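PhiAB6 tailspike (PDB 5JS4) probably binds and fragments the exopolysaccharide of its host, Acinetobacter baumannii, as the trimeric beta-helical tailspike of the phage. Local coordinates at residues F430-F444 with K452-C466. Numbering follows the deposited sequence.
Sequences FDRDVHGCDFDNIIF and KARTVAHCGFGKFWC
Phe-439 and Phe-461 lie side by side inside the coil, their ring planes 6° apart but slid until they barely overlap; CD1 of Phe-439 comes 3.3 Å from CE1 of Phe-461. The edge of Phe-464 is directed at the face of Phe-444, off-centre, with CE2 of Phe-464 3.7 Å from CZ of Phe-444, while Ile-442 lays its CB over a face of the Phe-464 ring. At the end of this row, SG of Cys-466 meets the Phe-444 ring obliquely. Interior side chains of one coil thus line up in register on those of the next, Phe-439 and Phe-461 as a like pair, in the right-handed parallel beta-helix of the pectate lyase-like family; strands 433-435 and 455-457 run 4.8 Å apart in parallel. At the Asn-441 corner a side chain joins the backbone pairing, Asp-440 OD1 accepting the Lys-463 N-H at 3.0 Å on its anti side. Outside, Ala-457 CB makes a CH-pi contact 3.6 Å from the His-435 ring centroid, and Trp-465 of a neighbouring subunit packs against this histidine. The Arg-454 end is looser and wetter. Asp-433 OD1 receives NE of Arg-454 at 2.9 Å in a salt bridge, the carboxylate turned 59° from the guanidinium; a bend at chi3 (69°) swings that guanidinium back across Arg-432, whose CG lies over its face. The Glu-403 carbonyl holds NH2 of Arg-432, whose NE shares a water with Arg-454 NH1; another water joins Asp-433 OD2 to Thr-455 OG1.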
loop_
_atom_site.group_PDB
_atom_site.type_symbol
_atom_site.label_atom_id
_atom_site.label_comp_id
_atom_site.label_asym_id
_atom_site.label_seq_id
_atom_site.Cartn_x
_atom_site.Cartn_y
_atom_site.Cartn_z
ATOM N N PHE A 430 -17.543 15.151 -3.129
ATOM C CA PHE A 430 -18.543 14.483 -2.312
ATOM C C PHE A 430 -19.185 15.553 -1.439
ATOM O O PHE A 430 -18.510 16.161 -0.616
ATOM C CB PHE A 430 -17.888 13.429 -1.416
ATOM C CG PHE A 430 -17.250 12.293 -2.169
ATOM C CD1 PHE A 430 -17.984 11.159 -2.488
ATOM C CD2 PHE A 430 -15.912 12.348 -2.539
ATOM C CE1 PHE A 430 -17.403 10.103 -3.172
ATOM C CE2 PHE A 430 -15.324 11.297 -3.224
ATOM C CZ PHE A 430 -16.071 10.173 -3.542
ATOM N N ASP A 431 -20.481 15.800 -1.612
ATOM C CA ASP A 431 -21.163 16.793 -0.773
ATOM C C ASP A 431 -21.227 16.343 0.686
ATOM O O ASP A 431 -21.339 17.173 1.588
ATOM C CB ASP A 431 -22.581 17.077 -1.282
ATOM C CG ASP A 431 -22.602 17.919 -2.546
ATOM O OD1 ASP A 431 -21.564 18.509 -2.917
ATOM O OD2 ASP A 431 -23.674 17.988 -3.177
ATOM N N ARG A 432 -21.166 15.034 0.920
ATOM C CA ARG A 432 -21.281 14.500 2.270
ATOM C C ARG A 432 -20.122 13.548 2.614
ATOM O O ARG A 432 -18.961 13.918 2.422
ATOM C CB ARG A 432 -22.674 13.895 2.471
ATOM C CG ARG A 432 -23.776 14.942 2.332
ATOM C CD ARG A 432 -25.160 14.363 2.551
ATOM N NE ARG A 432 -26.173 15.413 2.640
ATOM C CZ ARG A 432 -26.653 16.110 1.610
ATOM N NH1 ARG A 432 -27.573 17.046 1.827
ATOM N NH2 ARG A 432 -26.231 15.893 0.365
ATOM N N ASP A 433 -20.419 12.347 3.114
ATOM C CA ASP A 433 -19.428 11.548 3.849
ATOM C C ASP A 433 -18.937 10.328 3.079
ATOM O O ASP A 433 -19.709 9.659 2.395
ATOM C CB ASP A 433 -20.015 11.090 5.186
ATOM C CG ASP A 433 -20.484 12.245 6.052
ATOM O OD1 ASP A 433 -20.198 13.416 5.720
ATOM O OD2 ASP A 433 -21.141 11.976 7.077
ATOM N N VAL A 434 -17.646 10.039 3.225
ATOM C CA VAL A 434 -16.992 8.927 2.540
ATOM C C VAL A 434 -16.218 8.084 3.554
ATOM O O VAL A 434 -15.391 8.614 4.298
ATOM C CB VAL A 434 -16.023 9.454 1.465
ATOM C CG1 VAL A 434 -15.414 8.307 0.680
ATOM C CG2 VAL A 434 -16.741 10.400 0.519
ATOM N N HIS A 435 -16.496 6.778 3.570
ATOM C CA HIS A 435 -15.890 5.829 4.507
ATOM C C HIS A 435 -15.284 4.653 3.750
ATOM O O HIS A 435 -15.904 4.131 2.833
ATOM C CB HIS A 435 -16.952 5.249 5.449
ATOM C CG HIS A 435 -17.399 6.177 6.535
ATOM N ND1 HIS A 435 -17.894 7.438 6.292
ATOM C CD2 HIS A 435 -17.470 5.999 7.874
ATOM C CE1 HIS A 435 -18.229 8.007 7.437
ATOM N NE2 HIS A 435 -17.985 7.153 8.413
ATOM N N GLY A 436 -14.092 4.213 4.142
ATOM C CA GLY A 436 -13.560 2.942 3.643
ATOM C C GLY A 436 -13.289 2.883 2.150
ATOM O O GLY A 436 -13.311 1.802 1.558
ATOM N N CYS A 437 -13.028 4.037 1.545
ATOM C CA CYS A 437 -12.750 4.121 0.117
ATOM C C CYS A 437 -11.244 4.172 -0.112
ATOM O O CYS A 437 -10.487 4.523 0.792
ATOM C CB CYS A 437 -13.434 5.350 -0.485
ATOM S SG CYS A 437 -15.241 5.240 -0.516
ATOM N N ASP A 438 -10.827 3.824 -1.325
ATOM C CA ASP A 438 -9.418 3.730 -1.679
ATOM C C ASP A 438 -9.131 4.590 -2.904
ATOM O O ASP A 438 -9.868 4.539 -3.886
ATOM C CB ASP A 438 -9.056 2.274 -1.977
ATOM C CG ASP A 438 -7.564 2.027 -1.968
ATOM O OD1 ASP A 438 -6.908 2.408 -0.979
ATOM O OD2 ASP A 438 -7.051 1.433 -2.943
ATOM N N PHE A 439 -8.056 5.369 -2.826
ATOM C CA PHE A 439 -7.638 6.274 -3.891
ATOM C C PHE A 439 -6.153 6.033 -4.135
ATOM O O PHE A 439 -5.368 6.106 -3.197
ATOM C CB PHE A 439 -7.852 7.726 -3.467
ATOM C CG PHE A 439 -9.261 8.046 -3.046
ATOM C CD1 PHE A 439 -9.701 7.762 -1.758
ATOM C CD2 PHE A 439 -10.147 8.646 -3.934
ATOM C CE1 PHE A 439 -10.994 8.065 -1.366
ATOM C CE2 PHE A 439 -11.440 8.954 -3.546
ATOM C CZ PHE A 439 -11.866 8.662 -2.263
ATOM N N ASP A 440 -5.763 5.750 -5.376
ATOM C CA ASP A 440 -4.365 5.399 -5.662
ATOM C C ASP A 440 -3.984 5.717 -7.104
ATOM O O ASP A 440 -4.768 5.491 -8.030
ATOM C CB ASP A 440 -4.137 3.904 -5.381
ATOM C CG ASP A 440 -2.670 3.550 -5.098
ATOM O OD1 ASP A 440 -1.778 4.427 -5.145
ATOM O OD2 ASP A 440 -2.407 2.361 -4.814
ATOM N N ASN A 441 -2.766 6.220 -7.282
ATOM C CA ASN A 441 -2.217 6.521 -8.601
ATOM C C ASN A 441 -3.109 7.485 -9.365
ATOM O O ASN A 441 -3.570 7.213 -10.475
ATOM C CB ASN A 441 -1.961 5.228 -9.376
ATOM C CG ASN A 441 -0.955 4.332 -8.680
ATOM O OD1 ASN A 441 -1.197 3.137 -8.471
ATOM N ND2 ASN A 441 0.170 4.909 -8.293
ATOM N N ILE A 442 -3.333 8.629 -8.727
ATOM C CA ILE A 442 -4.176 9.680 -9.255
ATOM C C ILE A 442 -3.296 10.880 -9.592
ATOM O O ILE A 442 -2.314 11.168 -8.898
ATOM C CB ILE A 442 -5.283 10.033 -8.243
ATOM C CG1 ILE A 442 -6.317 8.897 -8.213
ATOM C CG2 ILE A 442 -5.954 11.361 -8.583
ATOM C CD1 ILE A 442 -7.324 8.988 -7.093
ATOM N N ILE A 443 -3.652 11.558 -10.678
ATOM C CA ILE A 443 -2.929 12.729 -11.150
ATOM C C ILE A 443 -3.895 13.907 -11.180
ATOM O O ILE A 443 -4.992 13.793 -11.735
ATOM C CB ILE A 443 -2.366 12.514 -12.573
ATOM C CG1 ILE A 443 -1.563 11.208 -12.663
ATOM C CG2 ILE A 443 -1.506 13.700 -12.993
ATOM C CD1 ILE A 443 -1.263 10.782 -14.084
ATOM N N PHE A 444 -3.495 15.018 -10.561
ATOM C CA PHE A 444 -4.177 16.301 -10.725
ATOM C C PHE A 444 -3.230 17.208 -11.495
ATOM O O PHE A 444 -2.205 17.623 -10.957
ATOM C CB PHE A 444 -4.481 16.992 -9.387
ATOM C CG PHE A 444 -5.318 16.190 -8.427
ATOM C CD1 PHE A 444 -6.294 15.299 -8.862
ATOM C CD2 PHE A 444 -5.158 16.382 -7.058
ATOM C CE1 PHE A 444 -7.064 14.598 -7.948
ATOM C CE2 PHE A 444 -5.923 15.681 -6.145
ATOM C CZ PHE A 444 -6.877 14.789 -6.591
ATOM N N LYS A 452 -12.661 16.796 -2.690
ATOM C CA LYS A 452 -13.365 17.529 -1.648
ATOM C C LYS A 452 -14.480 16.657 -1.081
ATOM O O LYS A 452 -15.196 15.992 -1.828
ATOM C CB LYS A 452 -13.939 18.832 -2.205
ATOM C CG LYS A 452 -14.606 19.720 -1.165
ATOM C CD LYS A 452 -15.184 20.972 -1.803
ATOM C CE LYS A 452 -15.863 21.854 -0.771
ATOM N NZ LYS A 452 -16.374 23.116 -1.372
ATOM N N ALA A 453 -14.606 16.659 0.243
ATOM C CA ALA A 453 -15.650 15.909 0.935
ATOM C C ALA A 453 -15.968 16.568 2.270
ATOM O O ALA A 453 -15.157 17.327 2.799
ATOM C CB ALA A 453 -15.211 14.468 1.148
ATOM N N ARG A 454 -17.150 16.281 2.809
ATOM C CA ARG A 454 -17.511 16.734 4.151
ATOM C C ARG A 454 -16.788 15.922 5.222
ATOM O O ARG A 454 -16.277 16.480 6.195
ATOM C CB ARG A 454 -19.020 16.635 4.369
ATOM C CG ARG A 454 -19.491 17.287 5.659
ATOM C CD ARG A 454 -21.007 17.309 5.741
ATOM N NE ARG A 454 -21.564 15.971 5.903
ATOM C CZ ARG A 454 -22.866 15.692 5.935
ATOM N NH1 ARG A 454 -23.770 16.660 5.809
ATOM N NH2 ARG A 454 -23.268 14.438 6.092
ATOM N N THR A 455 -16.772 14.604 5.033
ATOM C CA THR A 455 -16.146 13.669 5.960
ATOM C C THR A 455 -15.361 12.646 5.161
ATOM O O THR A 455 -15.854 12.129 4.156
ATOM C CB THR A 455 -17.201 12.914 6.793
ATOM O OG1 THR A 455 -17.952 13.849 7.575
ATOM C CG2 THR A 455 -16.565 11.873 7.719
ATOM N N VAL A 456 -14.143 12.371 5.615
ATOM C CA VAL A 456 -13.306 11.321 5.050
ATOM C C VAL A 456 -12.832 10.458 6.214
ATOM O O VAL A 456 -11.998 10.885 7.018
ATOM C CB VAL A 456 -12.116 11.910 4.270
ATOM C CG1 VAL A 456 -11.183 10.809 3.784
ATOM C CG2 VAL A 456 -12.616 12.728 3.091
ATOM N N ALA A 457 -13.389 9.254 6.301
ATOM C CA ALA A 457 -13.177 8.364 7.434
ATOM C C ALA A 457 -12.656 7.013 6.968
ATOM O O ALA A 457 -13.233 6.395 6.081
ATOM C CB ALA A 457 -14.477 8.180 8.202
ATOM N N HIS A 458 -11.556 6.564 7.564
ATOM C CA HIS A 458 -11.019 5.228 7.296
ATOM C C HIS A 458 -10.829 4.943 5.809
ATOM O O HIS A 458 -11.142 3.854 5.326
ATOM C CB HIS A 458 -11.907 4.165 7.943
ATOM C CG HIS A 458 -12.066 4.343 9.417
ATOM N ND1 HIS A 458 -11.036 4.136 10.309
ATOM C CD2 HIS A 458 -13.133 4.723 10.157
ATOM C CE1 HIS A 458 -11.466 4.373 11.535
ATOM N NE2 HIS A 458 -12.734 4.734 11.470
ATOM N N CYS A 459 -10.306 5.934 5.091
ATOM C CA CYS A 459 -10.016 5.794 3.674
ATOM C C CYS A 459 -8.526 5.571 3.475
ATOM O O CYS A 459 -7.715 5.931 4.329
ATOM C CB CYS A 459 -10.460 7.039 2.908
ATOM S SG CYS A 459 -12.253 7.220 2.786
ATOM N N GLY A 460 -8.189 4.968 2.342
ATOM C CA GLY A 460 -6.808 4.777 1.934
ATOM C C GLY A 460 -6.458 5.727 0.808
ATOM O O GLY A 460 -7.226 5.886 -0.145
ATOM N N PHE A 461 -5.297 6.362 0.934
ATOM C CA PHE A 461 -4.763 7.241 -0.091
ATOM C C PHE A 461 -3.350 6.796 -0.424
ATOM O O PHE A 461 -2.488 6.730 0.452
ATOM C CB PHE A 461 -4.778 8.688 0.384
ATOM C CG PHE A 461 -6.153 9.219 0.625
ATOM C CD1 PHE A 461 -6.881 9.786 -0.412
ATOM C CD2 PHE A 461 -6.731 9.138 1.883
ATOM C CE1 PHE A 461 -8.158 10.266 -0.196
ATOM C CE2 PHE A 461 -8.009 9.618 2.104
ATOM C CZ PHE A 461 -8.723 10.181 1.062
ATOM N N GLY A 462 -3.135 6.476 -1.694
ATOM C CA GLY A 462 -1.841 6.043 -2.184
ATOM C C GLY A 462 -1.121 7.187 -2.860
ATOM O O GLY A 462 -1.071 8.301 -2.333
ATOM N N LYS A 463 -0.567 6.913 -4.035
ATOM C CA LYS A 463 0.238 7.896 -4.749
ATOM C C LYS A 463 -0.626 8.923 -5.460
ATOM O O LYS A 463 -1.581 8.568 -6.158
ATOM C CB LYS A 463 1.157 7.199 -5.745
ATOM C CG LYS A 463 2.166 6.289 -5.069
ATOM C CD LYS A 463 3.192 5.725 -6.038
ATOM C CE LYS A 463 4.123 6.786 -6.604
ATOM N NZ LYS A 463 4.854 7.553 -5.560
ATOM N N PHE A 464 -0.285 10.195 -5.257
ATOM C CA PHE A 464 -0.900 11.315 -5.956
ATOM C C PHE A 464 0.203 12.160 -6.578
ATOM O O PHE A 464 1.235 12.405 -5.945
ATOM C CB PHE A 464 -1.716 12.190 -4.998
ATOM C CG PHE A 464 -3.085 11.652 -4.692
ATOM C CD1 PHE A 464 -3.237 10.520 -3.911
ATOM C CD2 PHE A 464 -4.224 12.283 -5.180
ATOM C CE1 PHE A 464 -4.496 10.018 -3.626
ATOM C CE2 PHE A 464 -5.487 11.787 -4.895
ATOM C CZ PHE A 464 -5.622 10.652 -4.119
ATOM N N TRP A 465 -0.022 12.599 -7.812
ATOM C CA TRP A 465 0.870 13.531 -8.487
ATOM C C TRP A 465 0.068 14.790 -8.769
ATOM O O TRP A 465 -0.818 14.784 -9.618
ATOM C CB TRP A 465 1.406 12.926 -9.784
ATOM C CG TRP A 465 2.476 13.761 -10.424
ATOM C CD1 TRP A 465 2.293 14.853 -11.222
ATOM C CD2 TRP A 465 3.892 13.579 -10.311
ATOM N NE1 TRP A 465 3.505 15.363 -11.613
ATOM C CE2 TRP A 465 4.505 14.600 -11.070
ATOM C CE3 TRP A 465 4.704 12.656 -9.640
ATOM C CZ2 TRP A 465 5.891 14.721 -11.179
ATOM C CZ3 TRP A 465 6.084 12.776 -9.750
ATOM C CH2 TRP A 465 6.662 13.804 -10.515
ATOM N N CYS A 466 0.371 15.860 -8.037
ATOM C CA CYS A 466 -0.395 17.097 -8.117
ATOM C C CYS A 466 0.495 18.187 -8.692
ATOM O O CYS A 466 1.425 18.646 -8.032
ATOM C CB CYS A 466 -0.908 17.492 -6.733
ATOM S SG CYS A 466 -1.686 16.141 -5.816
HETATM O O HOH W 1 -26.475 15.525 5.780
HETATM O O HOH W 2 -20.718 14.125 8.900
#